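Separin (Saccharomyces cerevisiae, PDB 5U1T) cleaves the MCD1/SCC1 subunit of cohesin as a caspase-like cysteine protease, triggering chromosome segregation at the onset of anaphase. Local coordinates at residues L329-R334 / L375-E380; Q682-A687 / I733-L738; S1128-N1133 / F1398-P1403. All blocks are in the same frame, centred on the assembly; numbering follows the deposited sequence.

Contact 1 of 3, residues L329-R334 / L375-E380; sequences LWSTIR and LGVLSE
W330, R334, V377, L378 and E380 join two helices of the alpha-helical part of separase, 319-336 and 365-384, which run nearly the same way: the axes of 329-334 and 375-380 meet at 27° and come within 9.6 Å. Helix 342-357 lies between them in the chain, consistent with an up-down-up succession of helices, as in helical-repeat superhelices. The CA atoms of S331 and V377, 6.6 Å apart, mark the nearest backbone approach. Here V377 sends one methyl at the neighbouring backbone, its CG2 resting 3.9 Å from W330 O; that methyl stands anti to the backbone N and also meets S331 OG, whose hydrogen bond goes to V327 O one turn back. The indole of W330 is covered on both faces. L378 CD2 lies over one face, a CH-pi contact 4.0 Å from the centroid of the five-membered ring and 14° off its normal, while I333 CD1 of the same helix sits over the opposite face toward the rim. Beyond this pair, I344, Q347 and T351 of helix 342-357 also touch W330. Polar chemistry takes over at the C-terminal end of the contact. R334 forms salt bridges through NE with D384 and through NH1 with E155, and E380 pairs through OE2 with R162. Between themselves R334 and E380 form no salt bridge: R334 NH2 and E380 OE2 stay 4.2 Å apart, the oxygen well out of the guanidinium plane, so only the opposite charges are near. R334 NE passes obliquely by E380 CB at 3.6 Å.

Contact 2 of 3, residues Q682-A687 / I733-L738; sequences QALLHA and IKVILL
L684 of helix 680-689 reaches across to K734, V735 and L738 of helix 729-752, and this one leucine carries most of the packing. The axes of 682-687 and 733-738 run almost parallel, 19° apart, with a closest approach of 10.5 Å spanned by side chains, with L684 CD2 reaching the opposing backbone at V735 CA and K734 O. On the close-packed side the two methyls of L684 divide the work. CD1 rests 3.7 Å from K734 CB, whereas CD2 settles against the next turn, 3.8 Å from L738 CB, and also touches L738 CD2. V735 CG2 lies 4.1 Å from both L684 CD1 and L684 CD2. One turn further along, A687 offers a lone methyl; L738 has its CG anti to the backbone N (chi1 175°), and its CD1 lies 4.0 Å from A687 CB. An alanine in place of L684 would probably open a gap between the helices, leaving K734 CB, V735 CG2 and L738 CB without the methyls that pack on them. The flank at K734 is looser and partly exposed. Only the start of that side chain packs on L684; beyond CG the chain runs extended away from the contact, and NZ makes a salt bridge with E681, one residue before 682-687. Behind the second helix, L737 packs on helices 756-775 and 782-805, while L685 turns to helix 642-655. No hydrogen bond links the two segments, and the contact is apolar packing of a near-parallel helix pair within an alpha-helical array, the kind of layering found in alpha-helical solenoids.

Contact 3 of 3, residues S1128-N1133 / F1398-P1403; sequences SNLNIN and FHYQLP
L1130, I1132 and L1402 form an apolar cluster with Y1400 where the chain leaves helix 1111-1127 and enters strand 1132-1139 of a mixed sheet in the protease region of separase. The opposing segment, 1398-1403, is the irregular link from helix 1388-1397 to strand 1404-1406. S1128 forms an ST turn: its OG, placed between the backbone N and the carbonyl carbon (chi1 72°), accepts a hydrogen bond from L1130 N at 3.2 Å, nearly straight, and is also hydrogen-bonded with L1125 O. S1128 CB lies 4.1 Å from Y1400 CD1. The two methyls of L1130 part: CD2 approaches Y1400 O at 3.8 Å, while CD1 touches both the tyrosine CD1 and L1402. The side chains of L1130 and Y1400 cross at about a right angle, and the leucine methyl meets the ring obliquely. The OH of Y1400 is hydrogen-bonded to N1392 and S1396 of the preceding helix, which ties down the far end of the ring. L1395 of the same helix touches L1130, Y1400 and L1402. N1131 centres an inverse gamma turn, and its ND2 binds S1354 O of the neighbouring strand 1353-1362. L1402, just before a cis peptide bond to P1403, splits its branches between two partners: CD1 meets L1130 CD1 at 4.0 Å, and CD2 lies 4.0 Å from I1132 CG2, the methyl that stands anti to the carbonyl carbon of its own residue.

The three contacts follow one another along the elongated chain without touching; contacts 1 and 3 lie on opposite sides of its centre, their own centres about 117 Å apart. Contacts 1 and 2 each join near-parallel helices, but contact 2 is buried, close to the middle of the molecule, and almost wholly aliphatic, whereas contact 1 is partly buried and adds an aromatic face and a charged end whose salt bridges reach D384 of helix 365-384 and E155 and R162 elsewhere. Contact 3 differs in kind: a surface contact between a loop that runs into a strand and an irregular link, packed by apolar side chains, with an ST turn shaping 1128-1133. None has a hydrogen bond between its segments.

Contact 1 of 3, residues L329-R334 / L375-E380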
# COMPACT_ATOMS: atom_id res chain seq x y z
N LEU A 329 39.64 57.73 -12.10
CA LEU A 329 38.82 58.48 -11.16
C LEU A 329 38.53 57.68 -9.89
O LEU A 329 38.70 58.19 -8.79
CB LEU A 329 37.52 58.93 -11.85
CG LEU A 329 36.41 59.68 -11.12
CD1 LEU A 329 36.90 61.03 -10.63
CD2 LEU A 329 35.20 59.83 -12.03
N TRP A 330 38.13 56.43 -10.05
CA TRP A 330 37.69 55.65 -8.90
C TRP A 330 38.85 55.13 -8.09
O TRP A 330 38.69 54.79 -6.91
CB TRP A 330 36.77 54.51 -9.34
CG TRP A 330 35.42 55.01 -9.64
CD1 TRP A 330 34.88 55.26 -10.86
CD2 TRP A 330 34.43 55.40 -8.68
NE1 TRP A 330 33.60 55.75 -10.73
CE2 TRP A 330 33.30 55.85 -9.40
CE3 TRP A 330 34.38 55.39 -7.28
CZ2 TRP A 330 32.13 56.30 -8.77
CZ3 TRP A 330 33.21 55.83 -6.65
CH2 TRP A 330 32.11 56.28 -7.40
N SER A 331 40.03 55.07 -8.70
CA SER A 331 41.21 54.68 -7.95
C SER A 331 41.58 55.81 -6.99
O SER A 331 42.00 55.55 -5.87
CB SER A 331 42.37 54.35 -8.88
OG SER A 331 41.96 53.47 -9.91
N THR A 332 41.41 57.05 -7.42
CA THR A 332 41.71 58.19 -6.55
C THR A 332 40.70 58.27 -5.42
O THR A 332 41.03 58.70 -4.32
CB THR A 332 41.74 59.54 -7.31
OG1 THR A 332 42.53 59.42 -8.50
CG2 THR A 332 42.34 60.65 -6.44
N ILE A 333 39.46 57.84 -5.67
CA ILE A 333 38.43 57.87 -4.63
C ILE A 333 38.82 56.96 -3.47
O ILE A 333 38.77 57.39 -2.31
CB ILE A 333 37.04 57.47 -5.17
CG1 ILE A 333 36.55 58.50 -6.19
CG2 ILE A 333 36.05 57.33 -4.03
CD1 ILE A 333 35.05 58.67 -6.26
N ARG A 334 39.20 55.72 -3.77
CA ARG A 334 39.69 54.79 -2.76
C ARG A 334 40.86 55.41 -2.00
O ARG A 334 40.86 55.46 -0.77
CB ARG A 334 40.12 53.46 -3.37
CG ARG A 334 39.15 52.32 -3.10
CD ARG A 334 39.80 50.95 -3.27
NE ARG A 334 39.90 50.23 -2.00
CZ ARG A 334 41.04 49.87 -1.43
NH1 ARG A 334 42.20 50.16 -2.01
NH2 ARG A 334 41.04 49.22 -0.27
N LEU A 375 36.10 47.00 -12.77
CA LEU A 375 35.21 46.20 -11.94
C LEU A 375 35.89 45.78 -10.65
O LEU A 375 35.25 45.65 -9.61
CB LEU A 375 34.73 44.98 -12.71
CG LEU A 375 33.67 45.36 -13.73
CD1 LEU A 375 33.18 44.15 -14.52
CD2 LEU A 375 32.52 46.04 -13.02
N GLY A 376 37.20 45.57 -10.72
CA GLY A 376 37.96 45.21 -9.54
C GLY A 376 38.09 46.34 -8.53
O GLY A 376 37.95 46.12 -7.33
N VAL A 377 38.36 47.55 -9.00
CA VAL A 377 38.57 48.66 -8.09
C VAL A 377 37.25 49.09 -7.49
O VAL A 377 37.19 49.54 -6.35
CB VAL A 377 39.27 49.86 -8.79
CG1 VAL A 377 38.65 50.12 -10.14
CG2 VAL A 377 39.24 51.11 -7.92
N LEU A 378 36.18 48.89 -8.26
CA LEU A 378 34.83 49.19 -7.80
C LEU A 378 34.34 48.23 -6.71
O LEU A 378 33.65 48.64 -5.78
CB LEU A 378 33.85 49.17 -8.98
CG LEU A 378 33.90 50.36 -9.95
CD1 LEU A 378 32.98 50.14 -11.14
CD2 LEU A 378 33.55 51.64 -9.23
N SER A 379 34.70 46.95 -6.84
CA SER A 379 34.32 45.95 -5.85
C SER A 379 34.98 46.25 -4.51
O SER A 379 34.40 46.05 -3.44
CB SER A 379 34.69 44.55 -6.32
OG SER A 379 36.08 44.42 -6.56
N GLU A 380 36.21 46.74 -4.59
CA GLU A 380 36.95 47.13 -3.41
C GLU A 380 36.29 48.32 -2.71
O GLU A 380 36.32 48.42 -1.49
CB GLU A 380 38.40 47.46 -3.79
CG GLU A 380 39.25 46.23 -4.01
CD GLU A 380 39.15 45.26 -2.85
OE1 GLU A 380 38.90 44.05 -3.09
OE2 GLU A 380 39.31 45.70 -1.69

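Contact 2 of 3, residues Q682-A687 / I733-L738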
# COMPACT_ATOMS: atom_id res chain seq x y z
N GLN A 682 0.90 17.47 0.88
CA GLN A 682 0.11 17.54 2.09
C GLN A 682 -1.33 17.11 1.84
O GLN A 682 -1.98 16.54 2.70
CB GLN A 682 0.17 18.94 2.68
CG GLN A 682 1.31 19.11 3.67
CD GLN A 682 2.70 18.96 3.02
OE1 GLN A 682 3.01 19.60 2.00
NE2 GLN A 682 3.53 18.09 3.61
N ALA A 683 -1.83 17.39 0.64
CA ALA A 683 -3.20 17.05 0.27
C ALA A 683 -3.33 15.55 0.11
O ALA A 683 -4.35 14.96 0.48
CB ALA A 683 -3.60 17.76 -1.00
N LEU A 684 -2.31 14.93 -0.47
CA LEU A 684 -2.27 13.49 -0.58
C LEU A 684 -2.29 12.89 0.82
O LEU A 684 -2.99 11.91 1.09
CB LEU A 684 -1.04 13.02 -1.35
CG LEU A 684 -1.15 12.98 -2.88
CD1 LEU A 684 0.24 12.83 -3.51
CD2 LEU A 684 -2.06 11.85 -3.35
N LEU A 685 -1.54 13.52 1.72
CA LEU A 685 -1.44 13.02 3.07
C LEU A 685 -2.77 13.13 3.82
O LEU A 685 -3.21 12.18 4.45
CB LEU A 685 -0.37 13.78 3.82
CG LEU A 685 0.17 13.03 5.03
CD1 LEU A 685 0.95 11.85 4.51
CD2 LEU A 685 1.04 13.97 5.87
N HIS A 686 -3.40 14.28 3.73
CA HIS A 686 -4.69 14.50 4.34
C HIS A 686 -5.73 13.49 3.79
O HIS A 686 -6.45 12.83 4.55
CB HIS A 686 -5.11 15.96 4.11
CG HIS A 686 -6.46 16.31 4.66
ND1 HIS A 686 -6.94 15.79 5.84
CD2 HIS A 686 -7.42 17.15 4.20
CE1 HIS A 686 -8.15 16.29 6.08
NE2 HIS A 686 -8.46 17.12 5.10
N ALA A 687 -5.78 13.35 2.47
CA ALA A 687 -6.81 12.54 1.82
C ALA A 687 -6.62 11.06 2.12
O ALA A 687 -7.58 10.33 2.35
CB ALA A 687 -6.82 12.79 0.31
N ILE A 733 3.42 8.64 -8.48
CA ILE A 733 3.27 7.32 -7.89
C ILE A 733 2.33 7.40 -6.68
O ILE A 733 1.46 6.53 -6.48
CB ILE A 733 4.63 6.73 -7.47
CG1 ILE A 733 5.51 6.47 -8.68
CG2 ILE A 733 4.44 5.45 -6.67
CD1 ILE A 733 5.03 5.35 -9.54
N LYS A 734 2.49 8.46 -5.88
CA LYS A 734 1.70 8.64 -4.67
C LYS A 734 0.23 8.92 -4.99
O LYS A 734 -0.65 8.49 -4.24
CB LYS A 734 2.30 9.76 -3.81
CG LYS A 734 3.46 9.30 -2.93
CD LYS A 734 4.19 10.48 -2.30
CE LYS A 734 5.28 10.01 -1.33
NZ LYS A 734 5.75 11.11 -0.40
N VAL A 735 -0.03 9.63 -6.09
CA VAL A 735 -1.39 9.86 -6.57
C VAL A 735 -2.08 8.53 -6.94
O VAL A 735 -3.22 8.27 -6.53
CB VAL A 735 -1.40 10.83 -7.79
CG1 VAL A 735 -2.67 10.71 -8.60
CG2 VAL A 735 -1.20 12.27 -7.34
N ILE A 736 -1.39 7.70 -7.71
CA ILE A 736 -1.95 6.43 -8.12
C ILE A 736 -2.24 5.59 -6.89
O ILE A 736 -3.29 4.97 -6.80
CB ILE A 736 -1.01 5.66 -9.07
CG1 ILE A 736 -0.73 6.49 -10.33
CG2 ILE A 736 -1.62 4.35 -9.48
CD1 ILE A 736 0.19 5.78 -11.32
N LEU A 737 -1.31 5.58 -5.94
CA LEU A 737 -1.51 4.86 -4.69
C LEU A 737 -2.74 5.36 -3.93
O LEU A 737 -3.44 4.57 -3.29
CB LEU A 737 -0.28 4.95 -3.79
CG LEU A 737 0.97 4.21 -4.26
CD1 LEU A 737 2.15 4.59 -3.38
CD2 LEU A 737 0.76 2.71 -4.28
N LEU A 738 -3.00 6.67 -3.98
CA LEU A 738 -4.18 7.23 -3.32
C LEU A 738 -5.45 6.62 -3.92
O LEU A 738 -6.36 6.21 -3.20
CB LEU A 738 -4.23 8.75 -3.45
CG LEU A 738 -5.49 9.40 -2.88
CD1 LEU A 738 -5.43 9.43 -1.37
CD2 LEU A 738 -5.73 10.77 -3.46

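Contact 3 of 3, residues S1128-N1133 / F1398-P1403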
# COMPACT_ATOMS: atom_id res chain seq x y z
N SER A 1128 -49.30 -23.68 -11.85
CA SER A 1128 -49.15 -24.30 -13.16
C SER A 1128 -50.11 -25.46 -13.37
O SER A 1128 -50.27 -25.95 -14.49
CB SER A 1128 -47.72 -24.83 -13.33
OG SER A 1128 -47.53 -25.98 -12.52
N ASN A 1129 -50.72 -25.89 -12.28
CA ASN A 1129 -51.59 -27.07 -12.23
C ASN A 1129 -50.98 -28.31 -12.87
O ASN A 1129 -51.70 -29.25 -13.23
CB ASN A 1129 -52.94 -26.78 -12.88
CG ASN A 1129 -54.05 -27.64 -12.29
OD1 ASN A 1129 -54.01 -27.97 -11.10
ND2 ASN A 1129 -55.01 -28.03 -13.11
N LEU A 1130 -49.66 -28.33 -13.00
CA LEU A 1130 -48.97 -29.49 -13.53
C LEU A 1130 -49.10 -30.67 -12.59
O LEU A 1130 -48.90 -30.55 -11.38
CB LEU A 1130 -47.50 -29.17 -13.78
CG LEU A 1130 -47.28 -28.15 -14.90
CD1 LEU A 1130 -45.78 -27.89 -15.09
CD2 LEU A 1130 -47.94 -28.61 -16.19
N ASN A 1131 -49.47 -31.80 -13.16
CA ASN A 1131 -49.59 -33.05 -12.43
C ASN A 1131 -48.20 -33.67 -12.26
O ASN A 1131 -47.86 -34.68 -12.89
CB ASN A 1131 -50.54 -34.01 -13.15
CG ASN A 1131 -50.73 -35.33 -12.43
OD1 ASN A 1131 -50.76 -35.39 -11.19
ND2 ASN A 1131 -50.85 -36.41 -13.20
N ILE A 1132 -47.38 -33.04 -11.42
CA ILE A 1132 -46.02 -33.50 -11.14
C ILE A 1132 -45.71 -33.41 -9.67
O ILE A 1132 -46.40 -32.72 -8.92
CB ILE A 1132 -44.95 -32.69 -11.89
CG1 ILE A 1132 -45.18 -31.19 -11.70
CG2 ILE A 1132 -44.92 -33.08 -13.35
CD1 ILE A 1132 -44.07 -30.34 -12.26
N ASN A 1133 -44.68 -34.13 -9.26
CA ASN A 1133 -44.08 -33.91 -7.95
C ASN A 1133 -42.79 -33.12 -8.12
O ASN A 1133 -42.04 -33.31 -9.08
CB ASN A 1133 -43.77 -35.23 -7.24
CG ASN A 1133 -45.01 -35.94 -6.77
OD1 ASN A 1133 -46.09 -35.36 -6.69
ND2 ASN A 1133 -44.85 -37.21 -6.44
N PHE A 1398 -40.97 -22.71 -21.92
CA PHE A 1398 -41.68 -23.62 -22.83
C PHE A 1398 -43.16 -23.78 -22.43
O PHE A 1398 -43.71 -24.88 -22.45
CB PHE A 1398 -40.98 -24.99 -22.87
CG PHE A 1398 -39.52 -24.92 -23.30
CD1 PHE A 1398 -39.18 -24.87 -24.65
CD2 PHE A 1398 -38.50 -24.93 -22.36
CE1 PHE A 1398 -37.85 -24.82 -25.05
CE2 PHE A 1398 -37.17 -24.87 -22.75
CZ PHE A 1398 -36.85 -24.81 -24.10
N HIS A 1399 -43.76 -22.68 -22.01
CA HIS A 1399 -45.17 -22.62 -21.71
C HIS A 1399 -45.69 -23.84 -21.00
O HIS A 1399 -46.76 -24.31 -21.30
CB HIS A 1399 -45.93 -22.38 -22.98
CG HIS A 1399 -45.43 -21.22 -23.76
ND1 HIS A 1399 -44.54 -21.35 -24.79
CD2 HIS A 1399 -45.70 -19.90 -23.66
CE1 HIS A 1399 -44.28 -20.17 -25.30
NE2 HIS A 1399 -44.97 -19.27 -24.63
N TYR A 1400 -44.91 -24.36 -20.08
CA TYR A 1400 -45.40 -25.34 -19.13
C TYR A 1400 -45.93 -26.57 -19.83
O TYR A 1400 -47.00 -27.04 -19.54
CB TYR A 1400 -46.45 -24.73 -18.24
CG TYR A 1400 -45.90 -23.66 -17.35
CD1 TYR A 1400 -45.07 -23.98 -16.31
CD2 TYR A 1400 -46.19 -22.34 -17.57
CE1 TYR A 1400 -44.55 -23.00 -15.50
CE2 TYR A 1400 -45.67 -21.36 -16.76
CZ TYR A 1400 -44.85 -21.71 -15.73
OH TYR A 1400 -44.34 -20.76 -14.93
N GLN A 1401 -45.14 -27.10 -20.74
CA GLN A 1401 -45.60 -28.15 -21.58
C GLN A 1401 -44.60 -29.25 -21.49
O GLN A 1401 -43.55 -29.15 -22.06
CB GLN A 1401 -45.65 -27.64 -23.01
CG GLN A 1401 -46.69 -26.56 -23.27
CD GLN A 1401 -46.64 -26.04 -24.69
OE1 GLN A 1401 -45.62 -26.11 -25.35
NE2 GLN A 1401 -47.76 -25.52 -25.16
N LEU A 1402 -44.93 -30.30 -20.76
CA LEU A 1402 -44.06 -31.47 -20.66
C LEU A 1402 -44.61 -32.58 -21.49
O LEU A 1402 -45.78 -32.86 -21.43
CB LEU A 1402 -43.97 -31.95 -19.22
CG LEU A 1402 -43.34 -31.08 -18.15
CD1 LEU A 1402 -43.97 -29.71 -18.15
CD2 LEU A 1402 -43.52 -31.74 -16.81
N PRO A 1403 -43.77 -33.22 -22.26
CA PRO A 1403 -42.34 -33.00 -22.21
C PRO A 1403 -41.89 -31.97 -23.23
O PRO A 1403 -42.71 -31.40 -23.92
CB PRO A 1403 -41.77 -34.36 -22.56
CG PRO A 1403 -42.86 -35.07 -23.25
CD PRO A 1403 -44.11 -34.60 -22.61